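Local structure of adenosine monophosphate-protein transferase FICD homolog (5JJ6) at residues L188-L193 with N293-R298; M181-F187 with E207-V212. The protein belongs to the Fic/DOC (Fido) family, being a Caenorhabditis elegans homologue of FICD, and is a mainly helical protein whose assembly holds two copies. Residues are numbered along the deposited sequence.

Interaction 1 (L188-L193 with N293-R298); sequences LNCSLL and NLIMMR
This is helix-helix packing in the helical Fic core: helices 172-191 and 284-297, the latter starting within the HPFTDGNGR Fic motif, lie side by side near their C-terminal ends, running in the same general sense. Leu188 CA lies 6.8 Å from Leu294 CA, and Leu193 CA 6.3 Å from Arg298 CA. Leu192 N still bonds back to Leu188 O (3.2 Å); Leu193 is non-helical. Build the contact round Leu294, chi1 t and chi2 p. Its CD1 touches both Leu192 CB and Leu193 CD2, at 3.7 Å each, while Leu188 (chi1 t, chi2 near 148°, between wells) brings CD1 to 3.9 Å from Leu294 CB. Leu193 (m, t) folds over the other helix, with CD2 3.5 Å from Arg298 CG and CD1 3.9 Å from Met297 CE. Met297 (m, t, p) points toward the first helix and brings SD to 4.0 Å from Leu188 CD2. The interface is therefore leucine and methionine packing, and the polar side chains beside it find partners outside the two segments: Asn293 OD1 accepts from Val304 N, and Arg298 NH1 bonds to Asp198 O. Asn189 likewise pairs ND2 with Tyr137 OH, leaving its OD1 3.4 Å from Met297 CE.

Interaction 2 (M181-F187 with E207-V212); sequences MDAALRF and EMHRRV
In the Fic core, helix 172-191 packs nearly antiparallel on helix 202-213; the axes of segments 181-187 and 207-212 approach to 7.5 Å, with 152° between directions. Alanine makes such closeness possible: Ala184 CA sits 4.7 Å from Arg211 CA, the same spacing as Met181 CA to Val212 CA. Glu207 lays CB 3.5 Å from Phe187 CE2, and its OE1 forms a salt bridge with Arg211 NH1, a 2.7 Å hydrogen bond within the segment. Met208 follows with CG 3.9 Å from Phe187 CD2, at the ring edge, and O 3.6 Å from Ala184 CB. His209 points away, toward the Fic motif: its ring stacks on Phe280 and NE2 bonds to Asp282 O. Arg211 (chi1 m, chi2 and chi3 t) packs CB 3.6 Å from Ala184 CA and CD 3.5 Å from Phe187 CB. Its guanidinium lies flat on the ring of Phe187, whose chi1 is t; the planes meet at 16° and Arg211 CZ is 4.6 Å from the Phe187 centroid, an off-centre cation-pi contact. Val212 closes the segment, CG2 3.6 Å from Ala184 CB and 4.0 Å from Met181 SD. Arg211 also packs on Val219 of the second subunit; inside, Leu290 of helix 284-297 touches Met181, Ala184 and Met208, while helix 127-148 meets Met181.

Helix 172-191 serves both contacts. Along residues 181-187 it faces helix 202-213 and, through Leu290 inside, helix 284-297; interaction 1 continues the latter contact from Leu188 on. The two centres lie about 11 Å apart and join through Leu188 CD1, 3.7 Å from Met208 SD, and Leu192 CD1, 3.8 Å from Phe187 CE2. In interaction 1 Leu188, Leu192 and Leu294 are buried and Arg298 exposed: aliphatic and sulfur packing, untouched by the second subunit. In interaction 2 Met181, Ala184, Met208 and Val212 are buried, while Phe187, Glu207 and Arg211 are partly exposed, giving an arginine-aromatic stack whose Arg211 also packs on Val219 of the second subunit.

Interaction 1 (L188-L193 with N293-R298)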
ATOM      1  N   LEU B 188      -4.889  -4.853  16.154  1.00 49.42           N
ATOM      2  CA  LEU B 188      -5.993  -5.451  16.867  1.00 50.89           C
ATOM      3  C   LEU B 188      -5.590  -5.730  18.306  1.00 54.89           C
ATOM      4  O   LEU B 188      -6.296  -5.350  19.237  1.00 61.00           O
ATOM      5  CB  LEU B 188      -6.434  -6.736  16.166  1.00 47.35           C
ATOM      6  CG  LEU B 188      -7.686  -7.467  16.630  1.00 44.56           C
ATOM      7  CD1 LEU B 188      -8.324  -8.123  15.432  1.00 45.54           C
ATOM      8  CD2 LEU B 188      -7.350  -8.510  17.667  1.00 50.20           C
ATOM      9  N   ASN B 189      -4.424  -6.333  18.499  1.00 53.47           N
ATOM     10  CA  ASN B 189      -4.017  -6.702  19.855  1.00 56.19           C
ATOM     11  C   ASN B 189      -3.576  -5.527  20.732  1.00 60.13           C
ATOM     12  O   ASN B 189      -3.788  -5.536  21.943  1.00 61.81           O
ATOM     13  CB  ASN B 189      -2.898  -7.743  19.806  1.00 56.31           C
ATOM     14  CG  ASN B 189      -3.420  -9.136  19.528  1.00 58.21           C
ATOM     15  OD1 ASN B 189      -4.459  -9.521  20.048  1.00 70.42           O
ATOM     16  ND2 ASN B 189      -2.708  -9.898  18.713  1.00 57.14           N
ATOM     17  N   CYS B 190      -2.952  -4.522  20.138  1.00 58.12           N
ATOM     18  CA  CYS B 190      -2.388  -3.455  20.942  1.00 56.91           C
ATOM     19  C   CYS B 190      -3.194  -2.161  20.947  1.00 59.18           C
ATOM     20  O   CYS B 190      -2.747  -1.158  21.496  1.00 74.53           O
ATOM     21  CB  CYS B 190      -0.947  -3.195  20.493  1.00 62.32           C
ATOM     22  SG  CYS B 190       0.128  -4.632  20.829  1.00 71.55           S
ATOM     23  N   SER B 191      -4.381  -2.163  20.363  1.00 58.64           N
ATOM     24  CA  SER B 191      -5.218  -0.963  20.444  1.00 65.86           C
ATOM     25  C   SER B 191      -6.656  -1.311  20.780  1.00 67.06           C
ATOM     26  O   SER B 191      -7.289  -0.645  21.599  1.00 71.47           O
ATOM     27  CB  SER B 191      -5.161  -0.149  19.151  1.00 61.53           C
ATOM     28  OG  SER B 191      -3.872   0.420  18.987  1.00 69.31           O
ATOM     29  N   LEU B 192      -7.161  -2.357  20.142  1.00 64.03           N
ATOM     30  CA  LEU B 192      -8.571  -2.670  20.194  1.00 60.59           C
ATOM     31  C   LEU B 192      -8.906  -3.588  21.372  1.00 63.34           C
ATOM     32  O   LEU B 192     -10.073  -3.869  21.614  1.00 66.98           O
ATOM     33  CB  LEU B 192      -9.002  -3.300  18.876  1.00 54.20           C
ATOM     34  CG  LEU B 192      -8.792  -2.392  17.654  1.00 56.65           C
ATOM     35  CD1 LEU B 192      -9.351  -3.042  16.399  1.00 57.08           C
ATOM     36  CD2 LEU B 192      -9.367  -0.999  17.838  1.00 54.31           C
ATOM     37  N   LEU B 193      -7.893  -4.057  22.098  1.00 64.42           N
ATOM     38  CA  LEU B 193      -8.129  -4.942  23.247  1.00 68.07           C
ATOM     39  C   LEU B 193      -7.854  -4.273  24.604  1.00 75.10           C
ATOM     40  O   LEU B 193      -8.118  -4.854  25.659  1.00 66.97           O
ATOM     41  CB  LEU B 193      -7.284  -6.208  23.134  1.00 61.67           C
ATOM     42  CG  LEU B 193      -7.631  -7.137  21.979  1.00 59.04           C
ATOM     43  CD1 LEU B 193      -7.153  -8.548  22.280  1.00 56.10           C
ATOM     44  CD2 LEU B 193      -9.119  -7.105  21.728  1.00 56.59           C
ATOM     45  N   ASN B 293     -12.530 -12.410  15.015  1.00 42.04           N
ATOM     46  CA  ASN B 293     -11.493 -12.634  16.010  1.00 44.74           C
ATOM     47  C   ASN B 293     -11.427 -11.596  17.135  1.00 46.36           C
ATOM     48  O   ASN B 293     -11.259 -11.947  18.301  1.00 43.85           O
ATOM     49  CB  ASN B 293     -10.143 -12.697  15.342  1.00 43.65           C
ATOM     50  CG  ASN B 293      -9.093 -13.130  16.288  1.00 49.61           C
ATOM     51  OD1 ASN B 293      -9.204 -14.197  16.902  1.00 51.81           O
ATOM     52  ND2 ASN B 293      -8.083 -12.283  16.477  1.00 55.08           N
ATOM     53  N   LEU B 294     -11.547 -10.326  16.770  1.00 43.32           N
ATOM     54  CA  LEU B 294     -11.601  -9.245  17.730  1.00 42.19           C
ATOM     55  C   LEU B 294     -12.706  -9.522  18.738  1.00 45.50           C
ATOM     56  O   LEU B 294     -12.459  -9.560  19.941  1.00 49.95           O
ATOM     57  CB  LEU B 294     -11.830  -7.916  17.014  1.00 41.87           C
ATOM     58  CG  LEU B 294     -12.252  -6.711  17.846  1.00 39.54           C
ATOM     59  CD1 LEU B 294     -11.149  -6.335  18.792  1.00 49.82           C
ATOM     60  CD2 LEU B 294     -12.584  -5.557  16.926  1.00 37.27           C
ATOM     61  N   ILE B 295     -13.923  -9.725  18.243  1.00 45.86           N
ATOM     62  CA  ILE B 295     -15.057 -10.057  19.111  1.00 45.93           C
ATOM     63  C   ILE B 295     -14.774 -11.259  20.026  1.00 46.63           C
ATOM     64  O   ILE B 295     -15.079 -11.229  21.214  1.00 49.87           O
ATOM     65  CB  ILE B 295     -16.299 -10.361  18.285  1.00 42.16           C
ATOM     66  CG1 ILE B 295     -16.703  -9.133  17.491  1.00 42.83           C
ATOM     67  CG2 ILE B 295     -17.440 -10.812  19.171  1.00 39.59           C
ATOM     68  CD1 ILE B 295     -17.941  -9.364  16.727  1.00 42.77           C
ATOM     69  N   MET B 296     -14.175 -12.308  19.479  1.00 45.20           N
ATOM     70  CA  MET B 296     -13.887 -13.493  20.274  1.00 46.83           C
ATOM     71  C   MET B 296     -12.833 -13.248  21.354  1.00 52.50           C
ATOM     72  O   MET B 296     -12.891 -13.843  22.424  1.00 53.84           O
ATOM     73  CB  MET B 296     -13.398 -14.617  19.370  1.00 45.71           C
ATOM     74  CG  MET B 296     -14.460 -15.166  18.493  1.00 43.18           C
ATOM     75  SD  MET B 296     -15.472 -16.194  19.533  1.00 56.71           S
ATOM     76  CE  MET B 296     -14.386 -17.596  19.803  1.00 50.53           C
ATOM     77  N   MET B 297     -11.882 -12.357  21.080  1.00 53.78           N
ATOM     78  CA  MET B 297     -10.788 -12.078  22.013  1.00 52.35           C
ATOM     79  C   MET B 297     -11.246 -11.164  23.149  1.00 56.12           C
ATOM     80  O   MET B 297     -10.824 -11.334  24.298  1.00 56.86           O
ATOM     81  CB  MET B 297      -9.599 -11.455  21.282  1.00 46.98           C
ATOM     82  CG  MET B 297      -8.855 -12.419  20.343  1.00 53.16           C
ATOM     83  SD  MET B 297      -7.216 -11.836  19.800  1.00 55.25           S
ATOM     84  CE  MET B 297      -6.222 -12.149  21.257  1.00 47.56           C
ATOM     85  N   ARG B 298     -12.125 -10.213  22.842  1.00 49.98           N
ATOM     86  CA  ARG B 298     -12.641  -9.332  23.876  1.00 50.23           C
ATOM     87  C   ARG B 298     -13.538 -10.095  24.846  1.00 57.27           C
ATOM     88  O   ARG B 298     -13.949  -9.558  25.873  1.00 60.49           O
ATOM     89  CB  ARG B 298     -13.383  -8.148  23.266  1.00 48.77           C
ATOM     90  CG  ARG B 298     -12.526  -7.415  22.275  1.00 53.66           C
ATOM     91  CD  ARG B 298     -12.940  -5.978  22.077  1.00 56.89           C
ATOM     92  NE  ARG B 298     -14.379  -5.804  22.097  1.00 63.65           N
ATOM     93  CZ  ARG B 298     -14.973  -4.745  22.629  1.00 76.45           C
ATOM     94  NH1 ARG B 298     -14.226  -3.794  23.182  1.00 66.60           N
ATOM     95  NH2 ARG B 298     -16.304  -4.641  22.616  1.00 82.12           N
TER

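Interaction 2 (M181-F187 with E207-V212)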
ATOM      1  N   MET B 181      -1.487  -8.048   6.744  1.00 37.12           N
ATOM      2  CA  MET B 181      -2.294  -8.774   7.715  1.00 36.44           C
ATOM      3  C   MET B 181      -1.647  -8.757   9.086  1.00 40.40           C
ATOM      4  O   MET B 181      -2.311  -8.500  10.088  1.00 42.50           O
ATOM      5  CB  MET B 181      -2.522 -10.223   7.297  1.00 33.09           C
ATOM      6  CG  MET B 181      -3.960 -10.559   6.899  1.00 46.11           C
ATOM      7  SD  MET B 181      -5.298 -10.146   8.070  1.00 41.39           S
ATOM      8  CE  MET B 181      -4.587 -10.708   9.605  1.00 42.67           C
ATOM      9  N   ASP B 182      -0.342  -9.016   9.123  1.00 41.04           N
ATOM     10  CA  ASP B 182       0.399  -8.988  10.378  1.00 37.73           C
ATOM     11  C   ASP B 182       0.212  -7.627  11.063  1.00 40.36           C
ATOM     12  O   ASP B 182      -0.011  -7.553  12.272  1.00 44.16           O
ATOM     13  CB  ASP B 182       1.877  -9.288  10.112  1.00 45.03           C
ATOM     14  CG  ASP B 182       2.731  -9.262  11.370  1.00 53.34           C
ATOM     15  OD1 ASP B 182       2.552 -10.159  12.225  1.00 56.43           O
ATOM     16  OD2 ASP B 182       3.583  -8.353  11.498  1.00 52.49           O
ATOM     17  N   ALA B 183       0.299  -6.557  10.278  1.00 38.97           N
ATOM     18  CA  ALA B 183       0.079  -5.208  10.792  1.00 39.13           C
ATOM     19  C   ALA B 183      -1.305  -5.074  11.434  1.00 47.82           C
ATOM     20  O   ALA B 183      -1.441  -4.601  12.575  1.00 52.27           O
ATOM     21  CB  ALA B 183       0.243  -4.187   9.685  1.00 33.79           C
ATOM     22  N   ALA B 184      -2.329  -5.479  10.685  1.00 42.35           N
ATOM     23  CA  ALA B 184      -3.699  -5.410  11.166  1.00 40.88           C
ATOM     24  C   ALA B 184      -3.875  -6.179  12.474  1.00 41.76           C
ATOM     25  O   ALA B 184      -4.506  -5.696  13.404  1.00 46.25           O
ATOM     26  CB  ALA B 184      -4.656  -5.941  10.106  1.00 37.81           C
ATOM     27  N   LEU B 185      -3.311  -7.374  12.538  1.00 40.07           N
ATOM     28  CA  LEU B 185      -3.423  -8.212  13.718  1.00 42.77           C
ATOM     29  C   LEU B 185      -2.761  -7.559  14.933  1.00 47.72           C
ATOM     30  O   LEU B 185      -3.315  -7.573  16.042  1.00 49.48           O
ATOM     31  CB  LEU B 185      -2.816  -9.595  13.444  1.00 44.75           C
ATOM     32  CG  LEU B 185      -3.069 -10.676  14.498  1.00 43.46           C
ATOM     33  CD1 LEU B 185      -4.554 -10.811  14.785  1.00 47.15           C
ATOM     34  CD2 LEU B 185      -2.522 -11.988  14.025  1.00 42.93           C
ATOM     35  N   ARG B 186      -1.569  -7.003  14.728  1.00 53.06           N
ATOM     36  CA  ARG B 186      -0.844  -6.349  15.820  1.00 54.60           C
ATOM     37  C   ARG B 186      -1.655  -5.165  16.333  1.00 51.33           C
ATOM     38  O   ARG B 186      -1.742  -4.932  17.537  1.00 53.33           O
ATOM     39  CB  ARG B 186       0.563  -5.911  15.375  1.00 57.68           C
ATOM     40  CG  ARG B 186       1.640  -6.993  15.643  1.00 67.06           C
ATOM     41  CD  ARG B 186       3.080  -6.583  15.276  1.00 64.18           C
ATOM     42  NE  ARG B 186       3.208  -6.077  13.911  1.00 62.18           N
ATOM     43  CZ  ARG B 186       3.219  -4.782  13.599  1.00 69.84           C
ATOM     44  NH1 ARG B 186       3.111  -3.872  14.564  1.00 74.87           N
ATOM     45  NH2 ARG B 186       3.335  -4.392  12.332  1.00 57.91           N
ATOM     46  N   PHE B 187      -2.252  -4.428  15.403  1.00 49.26           N
ATOM     47  CA  PHE B 187      -3.112  -3.299  15.742  1.00 47.05           C
ATOM     48  C   PHE B 187      -4.291  -3.751  16.584  1.00 52.75           C
ATOM     49  O   PHE B 187      -4.664  -3.112  17.578  1.00 56.00           O
ATOM     50  CB  PHE B 187      -3.610  -2.630  14.477  1.00 41.96           C
ATOM     51  CG  PHE B 187      -4.627  -1.590  14.721  1.00 51.33           C
ATOM     52  CD1 PHE B 187      -4.287  -0.412  15.356  1.00 55.57           C
ATOM     53  CD2 PHE B 187      -5.946  -1.792  14.342  1.00 58.53           C
ATOM     54  CE1 PHE B 187      -5.246   0.573  15.592  1.00 56.98           C
ATOM     55  CE2 PHE B 187      -6.909  -0.819  14.574  1.00 57.82           C
ATOM     56  CZ  PHE B 187      -6.554   0.368  15.200  1.00 56.04           C
ATOM     57  N   GLU B 207      -9.601   1.053  10.354  1.00 53.55           N
ATOM     58  CA  GLU B 207      -8.169   0.998  10.642  1.00 53.53           C
ATOM     59  C   GLU B 207      -7.640  -0.391  10.426  1.00 50.35           C
ATOM     60  O   GLU B 207      -6.524  -0.574   9.927  1.00 57.93           O
ATOM     61  CB  GLU B 207      -7.861   1.449  12.069  1.00 55.61           C
ATOM     62  CG  GLU B 207      -7.862   2.952  12.240  1.00 64.91           C
ATOM     63  CD  GLU B 207      -7.042   3.649  11.170  1.00 72.69           C
ATOM     64  OE1 GLU B 207      -5.813   3.394  11.100  1.00 67.53           O
ATOM     65  OE2 GLU B 207      -7.637   4.442  10.400  1.00 73.66           O
ATOM     66  N   MET B 208      -8.433  -1.377  10.817  1.00 46.77           N
ATOM     67  CA  MET B 208      -8.057  -2.745  10.535  1.00 49.12           C
ATOM     68  C   MET B 208      -7.952  -2.980   9.029  1.00 48.10           C
ATOM     69  O   MET B 208      -6.996  -3.606   8.578  1.00 45.48           O
ATOM     70  CB  MET B 208      -9.035  -3.719  11.172  1.00 48.56           C
ATOM     71  CG  MET B 208      -8.691  -4.016  12.615  1.00 51.83           C
ATOM     72  SD  MET B 208      -9.647  -5.390  13.272  1.00 69.75           S
ATOM     73  CE  MET B 208     -11.324  -4.826  12.975  1.00 44.88           C
ATOM     74  N   HIS B 209      -8.911  -2.476   8.252  1.00 44.37           N
ATOM     75  CA  HIS B 209      -8.851  -2.657   6.800  1.00 43.76           C
ATOM     76  C   HIS B 209      -7.673  -1.907   6.180  1.00 46.38           C
ATOM     77  O   HIS B 209      -7.057  -2.360   5.214  1.00 45.53           O
ATOM     78  CB  HIS B 209     -10.146  -2.196   6.137  1.00 41.25           C
ATOM     79  CG  HIS B 209     -10.188  -2.442   4.661  1.00 41.89           C
ATOM     80  ND1 HIS B 209      -9.974  -1.444   3.733  1.00 44.60           N
ATOM     81  CD2 HIS B 209     -10.426  -3.569   3.948  1.00 41.56           C
ATOM     82  CE1 HIS B 209     -10.072  -1.948   2.516  1.00 45.87           C
ATOM     83  NE2 HIS B 209     -10.349  -3.237   2.618  1.00 41.91           N
ATOM     84  N   ARG B 210      -7.365  -0.753   6.754  1.00 51.64           N
ATOM     85  CA  ARG B 210      -6.325   0.116   6.236  1.00 47.85           C
ATOM     86  C   ARG B 210      -5.012  -0.609   6.444  1.00 47.44           C
ATOM     87  O   ARG B 210      -4.111  -0.528   5.620  1.00 53.74           O
ATOM     88  CB  ARG B 210      -6.354   1.481   6.937  1.00 53.91           C
ATOM     89  CG  ARG B 210      -5.282   2.441   6.494  1.00 65.86           C
ATOM     90  CD  ARG B 210      -5.638   3.908   6.763  1.00 68.21           C
ATOM     91  NE  ARG B 210      -4.951   4.772   5.795  1.00 82.40           N
ATOM     92  CZ  ARG B 210      -5.568   5.563   4.916  1.00 82.54           C
ATOM     93  NH1 ARG B 210      -6.900   5.631   4.900  1.00 72.04           N
ATOM     94  NH2 ARG B 210      -4.854   6.297   4.062  1.00 66.48           N
ATOM     95  N   ARG B 211      -4.904  -1.358   7.532  1.00 45.19           N
ATOM     96  CA  ARG B 211      -3.700  -2.155   7.719  1.00 44.76           C
ATOM     97  C   ARG B 211      -3.705  -3.484   6.924  1.00 47.16           C
ATOM     98  O   ARG B 211      -2.654  -3.934   6.451  1.00 46.21           O
ATOM     99  CB  ARG B 211      -3.475  -2.384   9.204  1.00 42.84           C
ATOM    100  CG  ARG B 211      -2.961  -1.110   9.845  1.00 48.73           C
ATOM    101  CD  ARG B 211      -2.954  -1.132  11.351  1.00 56.02           C
ATOM    102  NE  ARG B 211      -2.237   0.024  11.883  1.00 61.09           N
ATOM    103  CZ  ARG B 211      -2.737   1.254  11.937  1.00 64.84           C
ATOM    104  NH1 ARG B 211      -3.970   1.485  11.496  1.00 66.37           N
ATOM    105  NH2 ARG B 211      -2.012   2.252  12.432  1.00 65.24           N
ATOM    106  N   VAL B 212      -4.873  -4.104   6.774  1.00 46.43           N
ATOM    107  CA  VAL B 212      -5.014  -5.329   5.979  1.00 42.27           C
ATOM    108  C   VAL B 212      -4.542  -5.094   4.550  1.00 42.83           C
ATOM    109  O   VAL B 212      -3.802  -5.905   3.993  1.00 44.33           O
ATOM    110  CB  VAL B 212      -6.473  -5.849   5.955  1.00 40.59           C
ATOM    111  CG1 VAL B 212      -6.686  -6.807   4.802  1.00 41.68           C
ATOM    112  CG2 VAL B 212      -6.812  -6.542   7.249  1.00 40.66           C
TER